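PDB 4OUA: latent form of PPO4 Tyrosinase from Agaricus bisporus var. bisporus H97, which uses a pair of copper ions to hydroxylate monophenols and oxidise the resulting o-diphenols to o-quinones, the initial step of melanin synthesis. Local coordinates for residues N178-F183 against M266-F271; L503-V508 against D550-V555. One frame throughout, in Å; residues are numbered along the deposited sequence.

Contact 1. Residues N178-F183 against M266-F271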
# COMPACT_ATOMS: atom_id res chain seq x y z
N ASN B 178 14.55 7.27 -21.38
CA ASN B 178 15.66 8.13 -21.77
C ASN B 178 15.87 9.36 -20.89
O ASN B 178 16.95 9.57 -20.34
CB ASN B 178 15.49 8.57 -23.22
CG ASN B 178 16.69 9.33 -23.75
OD1 ASN B 178 17.81 9.16 -23.26
ND2 ASN B 178 16.47 10.18 -24.74
N GLY B 179 14.83 10.18 -20.75
CA GLY B 179 14.95 11.45 -20.06
C GLY B 179 15.07 11.37 -18.55
O GLY B 179 15.21 12.39 -17.88
N TYR B 180 15.03 10.15 -18.01
CA TYR B 180 15.02 9.96 -16.57
C TYR B 180 16.37 9.51 -16.03
O TYR B 180 16.90 8.49 -16.45
CB TYR B 180 13.94 8.95 -16.18
CG TYR B 180 12.54 9.38 -16.57
CD1 TYR B 180 12.04 9.12 -17.84
CD2 TYR B 180 11.72 10.04 -15.67
CE1 TYR B 180 10.77 9.51 -18.21
CE2 TYR B 180 10.45 10.44 -16.02
CZ TYR B 180 9.97 10.17 -17.29
OH TYR B 180 8.71 10.56 -17.64
N PRO B 181 16.93 10.29 -15.09
CA PRO B 181 18.21 9.98 -14.44
C PRO B 181 18.21 8.60 -13.78
O PRO B 181 17.23 8.22 -13.15
CB PRO B 181 18.34 11.09 -13.39
CG PRO B 181 17.53 12.21 -13.92
CD PRO B 181 16.36 11.57 -14.62
N ASN B 182 19.31 7.87 -13.95
CA ASN B 182 19.48 6.55 -13.35
C ASN B 182 18.62 5.47 -13.99
O ASN B 182 19.11 4.41 -14.36
CB ASN B 182 19.20 6.60 -11.85
CG ASN B 182 20.13 7.54 -11.11
OD1 ASN B 182 21.24 7.82 -11.56
ND2 ASN B 182 19.67 8.04 -9.96
N PHE B 183 17.32 5.75 -14.13
CA PHE B 183 16.37 4.76 -14.64
C PHE B 183 16.60 4.40 -16.10
O PHE B 183 15.93 3.52 -16.64
CB PHE B 183 14.94 5.26 -14.45
CG PHE B 183 14.52 5.38 -13.01
CD1 PHE B 183 14.27 4.24 -12.26
CD2 PHE B 183 14.36 6.62 -12.42
CE1 PHE B 183 13.88 4.34 -10.94
CE2 PHE B 183 13.96 6.72 -11.10
CZ PHE B 183 13.73 5.59 -10.36
N MET B 266 10.89 1.19 -7.04
CA MET B 266 9.71 0.97 -6.22
C MET B 266 9.14 2.26 -5.64
O MET B 266 8.02 2.27 -5.13
CB MET B 266 10.05 0.00 -5.08
CG MET B 266 8.84 -0.52 -4.33
SD MET B 266 7.69 -1.40 -5.40
CE MET B 266 6.38 -1.78 -4.24
N THR B 267 9.90 3.35 -5.74
CA THR B 267 9.47 4.63 -5.18
C THR B 267 9.14 5.66 -6.26
O THR B 267 8.91 6.83 -5.97
CB THR B 267 10.54 5.22 -4.24
OG1 THR B 267 9.95 6.23 -3.42
CG2 THR B 267 11.68 5.82 -5.05
N HIS B 268 9.14 5.21 -7.51
CA HIS B 268 8.78 6.07 -8.63
C HIS B 268 7.63 5.44 -9.41
O HIS B 268 7.79 4.35 -9.97
CB HIS B 268 9.99 6.30 -9.54
CG HIS B 268 9.82 7.42 -10.52
ND1 HIS B 268 8.76 7.47 -11.41
CD2 HIS B 268 10.57 8.52 -10.77
CE1 HIS B 268 8.87 8.56 -12.15
NE2 HIS B 268 9.95 9.21 -11.78
N ALA B 269 6.49 6.12 -9.44
CA ALA B 269 5.26 5.55 -9.98
C ALA B 269 5.38 5.10 -11.44
O ALA B 269 4.57 4.31 -11.91
CB ALA B 269 4.12 6.55 -9.84
N LEU B 270 6.39 5.61 -12.13
CA LEU B 270 6.59 5.26 -13.54
C LEU B 270 7.38 3.96 -13.69
O LEU B 270 7.40 3.37 -14.77
CB LEU B 270 7.30 6.39 -14.28
CG LEU B 270 6.55 7.72 -14.40
CD1 LEU B 270 7.36 8.72 -15.22
CD2 LEU B 270 5.18 7.51 -15.02
N PHE B 271 8.02 3.51 -12.62
CA PHE B 271 8.88 2.34 -12.68
C PHE B 271 8.59 1.33 -11.58
O PHE B 271 9.12 0.22 -11.60
CB PHE B 271 10.35 2.76 -12.61
CG PHE B 271 10.72 3.82 -13.61
CD1 PHE B 271 11.15 3.48 -14.88
CD2 PHE B 271 10.66 5.16 -13.26
CE1 PHE B 271 11.50 4.46 -15.79
CE2 PHE B 271 11.00 6.14 -14.17
CZ PHE B 271 11.42 5.79 -15.44
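Phe-183 and Phe-271 lie ring over ring in an offset stack, centroids 4.2 Å apart and planes only 3° from parallel. With CG anti to its carbonyl carbon (chi1 -67°), Phe-183 brings both CB and ring over Phe-271. Phe-271 CD2 sits over the middle of the Phe-183 ring, while Phe-183 CB makes a CH-pi contact 3.9 Å from the Phe-271 centroid. Phe-271 also turns its edge to Tyr-180 in a T-shaped pair, planes at 78°, with Phe-271 CZ 3.9 Å from Tyr-180 CG. The outer end of the phenol crosses Leu-270 at about a right angle, Leu-270 CD1 lying 3.6 Å from Tyr-180 CE2. His-268 completes the group, its CD2 3.9 Å from CE2 of Phe-183, the rings oblique. Leu-270 N fixes the imidazole's rotation by donating to ND1 in the ring plane. A serine in place of Phe-183 would probably leave one face of Phe-271 without its stacking mate and open a gap beside CD2 of His-268. Backbone carbonyls of Met-266 and Ala-269 bond the copper ligands His-254 and His-56. This buried aromatic cluster joins the loop between strand 158-162 and helix 201-210 to the second shell of the tyrosinase dicopper site.

Contact 2. Residues L503-V508 against D550-V555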
# COMPACT_ATOMS: atom_id res chain seq x y z
N LEU B 503 9.84 17.04 20.21
CA LEU B 503 9.32 16.44 18.99
C LEU B 503 9.73 17.26 17.78
O LEU B 503 9.27 18.39 17.59
CB LEU B 503 7.80 16.32 19.05
CG LEU B 503 7.12 15.99 17.72
CD1 LEU B 503 7.60 14.65 17.20
CD2 LEU B 503 5.61 16.01 17.86
N SER B 504 10.60 16.69 16.95
CA SER B 504 11.08 17.38 15.76
C SER B 504 10.90 16.52 14.52
O SER B 504 10.90 15.29 14.60
CB SER B 504 12.54 17.78 15.92
OG SER B 504 13.35 16.65 16.22
N TYR B 505 10.74 17.17 13.37
CA TYR B 505 10.61 16.44 12.11
C TYR B 505 11.70 16.85 11.13
O TYR B 505 12.55 17.68 11.43
CB TYR B 505 9.23 16.66 11.50
CG TYR B 505 9.00 18.05 10.94
CD1 TYR B 505 9.14 18.30 9.58
CD2 TYR B 505 8.63 19.10 11.77
CE1 TYR B 505 8.93 19.56 9.06
CE2 TYR B 505 8.42 20.36 11.26
CZ TYR B 505 8.57 20.59 9.91
OH TYR B 505 8.36 21.85 9.39
N LYS B 506 11.66 16.26 9.94
CA LYS B 506 12.77 16.36 9.01
C LYS B 506 12.35 15.99 7.59
O LYS B 506 12.07 14.82 7.31
CB LYS B 506 13.91 15.45 9.50
CG LYS B 506 15.18 15.48 8.66
CD LYS B 506 16.24 14.56 9.27
CE LYS B 506 17.53 14.57 8.48
NZ LYS B 506 18.51 13.66 9.14
N VAL B 507 12.30 16.98 6.71
CA VAL B 507 11.90 16.74 5.33
C VAL B 507 13.12 16.45 4.46
O VAL B 507 13.92 17.34 4.18
CB VAL B 507 11.13 17.95 4.74
CG1 VAL B 507 10.76 17.70 3.29
CG2 VAL B 507 9.88 18.23 5.57
N VAL B 508 13.26 15.20 4.04
CA VAL B 508 14.45 14.76 3.33
C VAL B 508 14.15 14.13 1.97
O VAL B 508 13.22 13.33 1.83
CB VAL B 508 15.25 13.74 4.16
CG1 VAL B 508 14.34 12.66 4.70
CG2 VAL B 508 16.38 13.14 3.34
N ASP B 550 2.94 24.40 17.60
CA ASP B 550 4.06 25.02 18.29
C ASP B 550 4.95 23.96 18.94
O ASP B 550 5.72 24.26 19.85
CB ASP B 550 3.56 26.00 19.35
CG ASP B 550 2.78 25.30 20.46
OD1 ASP B 550 3.37 25.04 21.53
OD2 ASP B 550 1.58 25.02 20.26
N VAL B 551 4.85 22.73 18.45
CA VAL B 551 5.56 21.61 19.06
C VAL B 551 6.63 21.03 18.13
O VAL B 551 7.67 20.55 18.59
CB VAL B 551 4.59 20.48 19.45
CG1 VAL B 551 5.35 19.37 20.16
CG2 VAL B 551 3.48 21.02 20.33
N LEU B 552 6.36 21.06 16.83
CA LEU B 552 7.29 20.50 15.85
C LEU B 552 8.52 21.39 15.65
O LEU B 552 8.41 22.61 15.59
CB LEU B 552 6.58 20.29 14.51
CG LEU B 552 5.60 19.11 14.41
CD1 LEU B 552 6.32 17.79 14.67
CD2 LEU B 552 4.44 19.28 15.38
N ASP B 553 9.68 20.76 15.55
CA ASP B 553 10.93 21.48 15.31
C ASP B 553 11.55 21.10 13.97
O ASP B 553 11.97 19.96 13.77
CB ASP B 553 11.93 21.22 16.43
CG ASP B 553 11.92 22.31 17.49
OD1 ASP B 553 11.91 21.97 18.69
OD2 ASP B 553 11.92 23.50 17.12
N LEU B 554 11.59 22.06 13.05
CA LEU B 554 12.17 21.84 11.73
C LEU B 554 13.68 21.64 11.83
O LEU B 554 14.40 22.49 12.35
CB LEU B 554 11.85 23.02 10.81
CG LEU B 554 12.17 22.90 9.32
CD1 LEU B 554 13.66 23.06 9.05
CD2 LEU B 554 11.64 21.59 8.75
N VAL B 555 14.16 20.51 11.34
CA VAL B 555 15.58 20.20 11.38
C VAL B 555 16.18 20.14 9.97
O VAL B 555 15.77 19.32 9.15
CB VAL B 555 15.85 18.87 12.10
CG1 VAL B 555 17.31 18.46 11.94
CG2 VAL B 555 15.47 18.97 13.57
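Tyr-505 reaches across from strand 503-509 to Leu-552 and Leu-554, two residues apart on the partner segment. From CB, CG takes the position between backbone N and carbonyl carbon (chi1 71°), which turns the ring toward residues 552-554. On one side of the ring CD2 touches Leu-552 CB at 3.6 Å, with CE2 almost as near; this methylene comes at the ring's edge. Further out, CE1 and CZ meet CD2 of Leu-554, and at the tip OH lies 3.4 Å from Leu-554 CD2. The CA of Leu-554 sits over a face of the ring, so Tyr-505 is bordered by one leucine at its edge and covered in part by the backbone of the next.

The backbones form a short, weakly bonded parallel pairing, Tyr-505 opposite Leu-554, by which 553-554 adds to the mixed sheet of the C-terminal domain; strand 428-433 bonds to 503-509 as its antiparallel neighbour. Tyr-505 N donates to Asp-553 O at 3.1 Å, from above the carbonyl plane, and Val-555 N returns a bond to Tyr-505 O at 3.3 Å. Thus one residue of 503-508 both gives to and receives from segment 550-555, the usual alternation in parallel strands. The link from Asp-553 N to Leu-503 O is weak, its N-H...O angle 129°, and Leu-552 CA adds a CA-H...O contact to the same oxygen.

Leu-503 and Leu-552 run alongside each other in the same direction, CG of Leu-503 3.6 Å from CD1 of Leu-552. Both touch Val-523 of strand 520-530, while Val-551 and Leu-503 also meet Leu-498 of helix 491-500.

Overall arrangement
The two contacts follow one another along the chain, contact 1 closing before contact 2 opens, and their centres stand 29 Å apart, with nearest atoms about 9 Å from each other and no touch. Contact 1 joins two loops of the central copper-binding domain, the second of them running between helices 246-258 and 277-295, which carry the three histidines of one copper. Contact 2 belongs to the C-terminal part, where residues 550-555, close to the chain end, pair with strand 503-509. They share no helix or sheet. Thr-267 and Ala-269 nonetheless bond to Ser-426 and Arg-454 of the C-terminal part, tying the copper-side loop to it in this latent form.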